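Tyrosine phosphatase (Orf virus, PDB 5NCR) is a homodimeric dual-specificity-type protein phosphatase that removes phosphate from phosphotyrosine and probably also from phosphoserine in proteins. Local coordinates at residues B[84-87]-B[88-91]; B[96-99]-B[100-103]. The protein carries 2 engineered substitutions. All coordinates share one frame; numbering follows the deposited sequence.

Interaction 1: residues B[84-87]-B[88-91]. Engineered in segment 84-87: Lys84 (natural residue Thr).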
loop_
_atom_site.group_PDB
_atom_site.type_symbol
_atom_site.label_atom_id
_atom_site.label_comp_id
_atom_site.label_asym_id
_atom_site.label_seq_id
_atom_site.Cartn_x
_atom_site.Cartn_y
_atom_site.Cartn_z
ATOM N N LYS B 84 -4.235 -6.237 22.723
ATOM C CA LYS B 84 -4.735 -5.097 23.504
ATOM C C LYS B 84 -3.616 -4.281 24.153
ATOM O O LYS B 84 -3.852 -3.182 24.632
ATOM C CB LYS B 84 -5.791 -5.554 24.525
ATOM C CG LYS B 84 -7.169 -5.869 23.912
ATOM C CD LYS B 84 -7.944 -4.615 23.470
ATOM C CE LYS B 84 -9.331 -4.531 24.074
ATOM N NZ LYS B 84 -10.080 -3.337 23.592
ATOM N N THR B 85 -2.392 -4.789 24.091
ATOM C CA THR B 85 -1.209 -4.131 24.650
ATOM C C THR B 85 -0.948 -2.754 23.998
ATOM O O THR B 85 -0.974 -2.616 22.780
ATOM C CB THR B 85 -0.017 -5.081 24.607
ATOM O OG1 THR B 85 -0.210 -6.059 25.621
ATOM C CG2 THR B 85 1.298 -4.406 24.868
ATOM N N ASN B 86 -0.745 -1.750 24.883
ATOM C CA ASN B 86 -0.430 -0.359 24.593
ATOM C C ASN B 86 1.099 -0.141 24.518
ATOM O O ASN B 86 1.827 -0.394 25.474
ATOM C CB ASN B 86 -1.056 0.555 25.661
ATOM C CG ASN B 86 -0.938 2.034 25.374
ATOM O OD1 ASN B 86 -0.742 2.458 24.238
ATOM N ND2 ASN B 86 -1.061 2.861 26.401
ATOM N N ILE B 87 1.565 0.335 23.372
ATOM C CA ILE B 87 2.983 0.619 23.108
ATOM C C ILE B 87 3.216 2.104 22.786
ATOM O O ILE B 87 4.365 2.514 22.589
ATOM C CB ILE B 87 3.601 -0.328 22.032
ATOM C CG1 ILE B 87 2.856 -0.229 20.669
ATOM C CG2 ILE B 87 3.686 -1.753 22.549
ATOM C CD1 ILE B 87 3.711 -0.435 19.438
ATOM N N ALA B 88 2.118 2.891 22.725
ATOM C CA ALA B 88 2.100 4.333 22.442
ATOM C C ALA B 88 2.914 5.150 23.435
ATOM O O ALA B 88 3.500 6.140 23.022
ATOM C CB ALA B 88 0.673 4.856 22.386
ATOM N N SER B 89 2.971 4.768 24.729
ATOM C CA SER B 89 3.823 5.552 25.649
ATOM C C SER B 89 5.253 4.965 25.784
ATOM O O SER B 89 6.197 5.705 26.071
ATOM C CB SER B 89 3.152 5.792 26.995
ATOM O OG SER B 89 2.792 4.585 27.641
ATOM N N ILE B 90 5.437 3.679 25.472
ATOM C CA ILE B 90 6.763 3.034 25.495
ATOM C C ILE B 90 7.611 3.487 24.282
ATOM O O ILE B 90 8.815 3.747 24.417
ATOM C CB ILE B 90 6.589 1.490 25.510
ATOM C CG1 ILE B 90 6.144 0.987 26.893
ATOM C CG2 ILE B 90 7.842 0.728 25.006
ATOM C CD1 ILE B 90 5.405 -0.377 26.840
ATOM N N MET B 91 6.977 3.550 23.092
ATOM C CA MET B 91 7.666 3.864 21.839
ATOM C C MET B 91 8.428 5.197 21.820
ATOM O O MET B 91 9.592 5.154 21.440
ATOM C CB MET B 91 6.729 3.768 20.626
ATOM C CG MET B 91 7.444 3.291 19.366
ATOM S SD MET B 91 8.525 1.823 19.588
ATOM C CE MET B 91 7.387 0.600 20.136
HETATM O O HOH W 1 2.965 2.231 26.255
#
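Ile87 carries CG1 in the wedge between its own backbone N and carbonyl carbon (chi1 59°), while Met91 bends at both chi2 and chi3, and these torsions bring the ends of the two side chains together where the loop runs into helix 90-103. The side chains lie side by side and point the same way, and Ile87 CD1 touches Met91 CE at 3.9 Å, a small apolar contact between two buried residues. The backbone joins the same pair: Met91 N donates to Ile87 O at 2.9 Å, an i to i+4 bond where the chain enters the helix.

On the outer side Asn86 does the work. Its CG stands opposite the backbone N (chi1 -173°), which turns OD1 toward Ala88, whose N it accepts at 3.3 Å. Ala88 N stands above the plane of the amide carbonyl (52° out of it), off the lone pairs, and the bond is long. Ala88 CB also lies 3.3 Å from Asn86 OD1, and Ala88 N has a second, weak acceptor in Gln170 OE1. A water links Asn86, Ser89 and Ile90: it accepts from Ile90 N at 3.0 Å, pairs with Ser89 OG at 2.7 Å, and gives a weak bond to Asn86 O. The N-H of Ile90 is thus taken up by solvent.

Gln170 of helix 165-177 also bonds to the loop, donating to Thr85 O and accepting from Ile87 N, while Met91 packs on Leu171 and Met174 of that helix. With the side-chain oxygen of Asn86 accepting the N-H two residues on, at Ala88, the chain forms an Asx turn in the loop leading into helix 90-103 of the dual specificity phosphatase catalytic domain.

Interaction 2: residues B[96-99]-B[100-103]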
loop_
_atom_site.group_PDB
_atom_site.type_symbol
_atom_site.label_atom_id
_atom_site.label_comp_id
_atom_site.label_asym_id
_atom_site.label_seq_id
_atom_site.Cartn_x
_atom_site.Cartn_y
_atom_site.Cartn_z
ATOM N N LYS B 96 13.974 7.160 21.428
ATOM C CA LYS B 96 14.931 8.146 21.920
ATOM C C LYS B 96 16.120 7.439 22.555
ATOM O O LYS B 96 17.267 7.798 22.268
ATOM C CB LYS B 96 14.259 9.109 22.907
ATOM C CG LYS B 96 15.078 10.372 23.145
ATOM C CD LYS B 96 14.395 11.358 24.079
ATOM C CE LYS B 96 15.283 12.557 24.359
ATOM N NZ LYS B 96 16.397 12.241 25.303
ATOM N N LEU B 97 15.856 6.375 23.341
ATOM C CA LEU B 97 16.894 5.555 23.974
ATOM C C LEU B 97 17.785 4.880 22.901
ATOM O O LEU B 97 19.004 4.903 23.025
ATOM C CB LEU B 97 16.249 4.493 24.907
ATOM C CG LEU B 97 17.134 3.329 25.444
ATOM C CD1 LEU B 97 18.239 3.826 26.315
ATOM C CD2 LEU B 97 16.302 2.334 26.193
ATOM N N LEU B 98 17.174 4.271 21.875
ATOM C CA LEU B 98 17.924 3.616 20.802
ATOM C C LEU B 98 18.763 4.615 20.007
ATOM O O LEU B 98 19.921 4.323 19.696
ATOM C CB LEU B 98 17.004 2.788 19.897
ATOM C CG LEU B 98 16.321 1.577 20.565
ATOM C CD1 LEU B 98 15.323 0.940 19.644
ATOM C CD2 LEU B 98 17.332 0.544 21.073
ATOM N N ALA B 99 18.217 5.819 19.758
ATOM C CA ALA B 99 18.953 6.881 19.067
ATOM C C ALA B 99 20.179 7.356 19.908
ATOM O O ALA B 99 21.245 7.627 19.346
ATOM C CB ALA B 99 18.032 8.051 18.764
ATOM N N ARG B 100 20.031 7.417 21.249
ATOM C CA ARG B 100 21.103 7.811 22.166
ATOM C C ARG B 100 22.208 6.739 22.177
ATOM O O ARG B 100 23.393 7.090 22.162
ATOM C CB ARG B 100 20.552 8.039 23.586
ATOM C CG ARG B 100 21.409 8.953 24.452
ATOM C CD ARG B 100 21.079 8.834 25.937
ATOM N NE ARG B 100 21.794 7.721 26.578
ATOM C CZ ARG B 100 21.207 6.727 27.240
ATOM N NH1 ARG B 100 19.888 6.697 27.372
ATOM N NH2 ARG B 100 21.935 5.754 27.778
ATOM N N LEU B 101 21.827 5.440 22.207
ATOM C CA LEU B 101 22.796 4.331 22.208
ATOM C C LEU B 101 23.578 4.291 20.883
ATOM O O LEU B 101 24.785 4.087 20.894
ATOM C CB LEU B 101 22.121 2.975 22.520
ATOM C CG LEU B 101 21.432 2.869 23.896
ATOM C CD1 LEU B 101 20.514 1.664 23.994
ATOM C CD2 LEU B 101 22.434 2.872 25.034
ATOM N N GLU B 102 22.880 4.547 19.757
ATOM C CA GLU B 102 23.422 4.638 18.406
ATOM C C GLU B 102 24.444 5.780 18.344
ATOM O O GLU B 102 25.562 5.562 17.877
ATOM C CB GLU B 102 22.282 4.875 17.386
ATOM C CG GLU B 102 22.715 4.908 15.923
ATOM C CD GLU B 102 23.163 3.580 15.346
ATOM O OE1 GLU B 102 22.643 2.536 15.792
ATOM O OE2 GLU B 102 24.058 3.582 14.471
ATOM N N ALA B 103 24.065 6.985 18.836
ATOM C CA ALA B 103 24.935 8.166 18.879
ATOM C C ALA B 103 26.200 7.909 19.721
ATOM O O ALA B 103 27.292 8.311 19.315
ATOM C CB ALA B 103 24.173 9.364 19.421
#
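Leu97 and Leu101, one turn apart on helix 90-103, cross at a slant, with the methyl groups of their ends in contact: Leu97 CD1 lies 3.9 Å from Leu101 CD1. Leu97 has its CG swung to the far side from the backbone N (chi1 167°). Although its CB starts away from the following turn, the end of the chain therefore returns to it. Leu101 takes the other common helical setting, with CG opposite its carbonyl carbon, and rests over the backbone of the preceding turn, CG being 3.3 Å from Leu97 O.

The same Leu97 methyl has a second neighbour. Arg100 is extended through its first two torsions and then bends at chi3 (85°), bringing the guanidinium back along the helix until NH1 stands 3.5 Å from Leu97 CD1. The methyl approaches that flat group obliquely. Arg100 NE forms a salt bridge with Glu104 OE2, which holds the bent end of the chain. Lys96 NZ stands 6.9 Å from Arg100 NH1, without contact.

The backbone supplies regular i to i+4 bonds, from Arg100 N to Lys96 O at 3.0 Å through to Ala103 N to Ala99 O at 2.9 Å. Glu102 leads its carboxylate away from this turn, and OE1 accepts from Thr32 OG1 and His34 N.

Leu98 and Leu101 are buried, against strands 57-60 and 108-111, and Ala99 sits on Tyr126 and His129 of helix 118-134. This is an amphipathic alpha-helix: one side packs on the central sheet and a neighbouring helix of the phosphatase alpha/beta domain, and Lys96 and Arg100 lie on an exposed side.

In the fold
Both contacts use helix 90-103: interaction 1 lies at its entry, where residues 84-91 lead in from the loop, and interaction 2 in its later turns. Their centres are 19 Å apart, whereas the nearest atoms come to about 5 Å without touching. The surroundings differ. Helix 165-177 holds the entry, mainly through Gln170; the later turns lie on strands 57-60 and 108-111 and on helix 118-134. In this phosphatase family the phosphate-binding P-loop runs between strand 108-111 and helix 118-134, so interaction 2 packs on both elements that flank it. Each centre is 13 Å from that of the chain, and the other subunit of the homodimer touches neither contact.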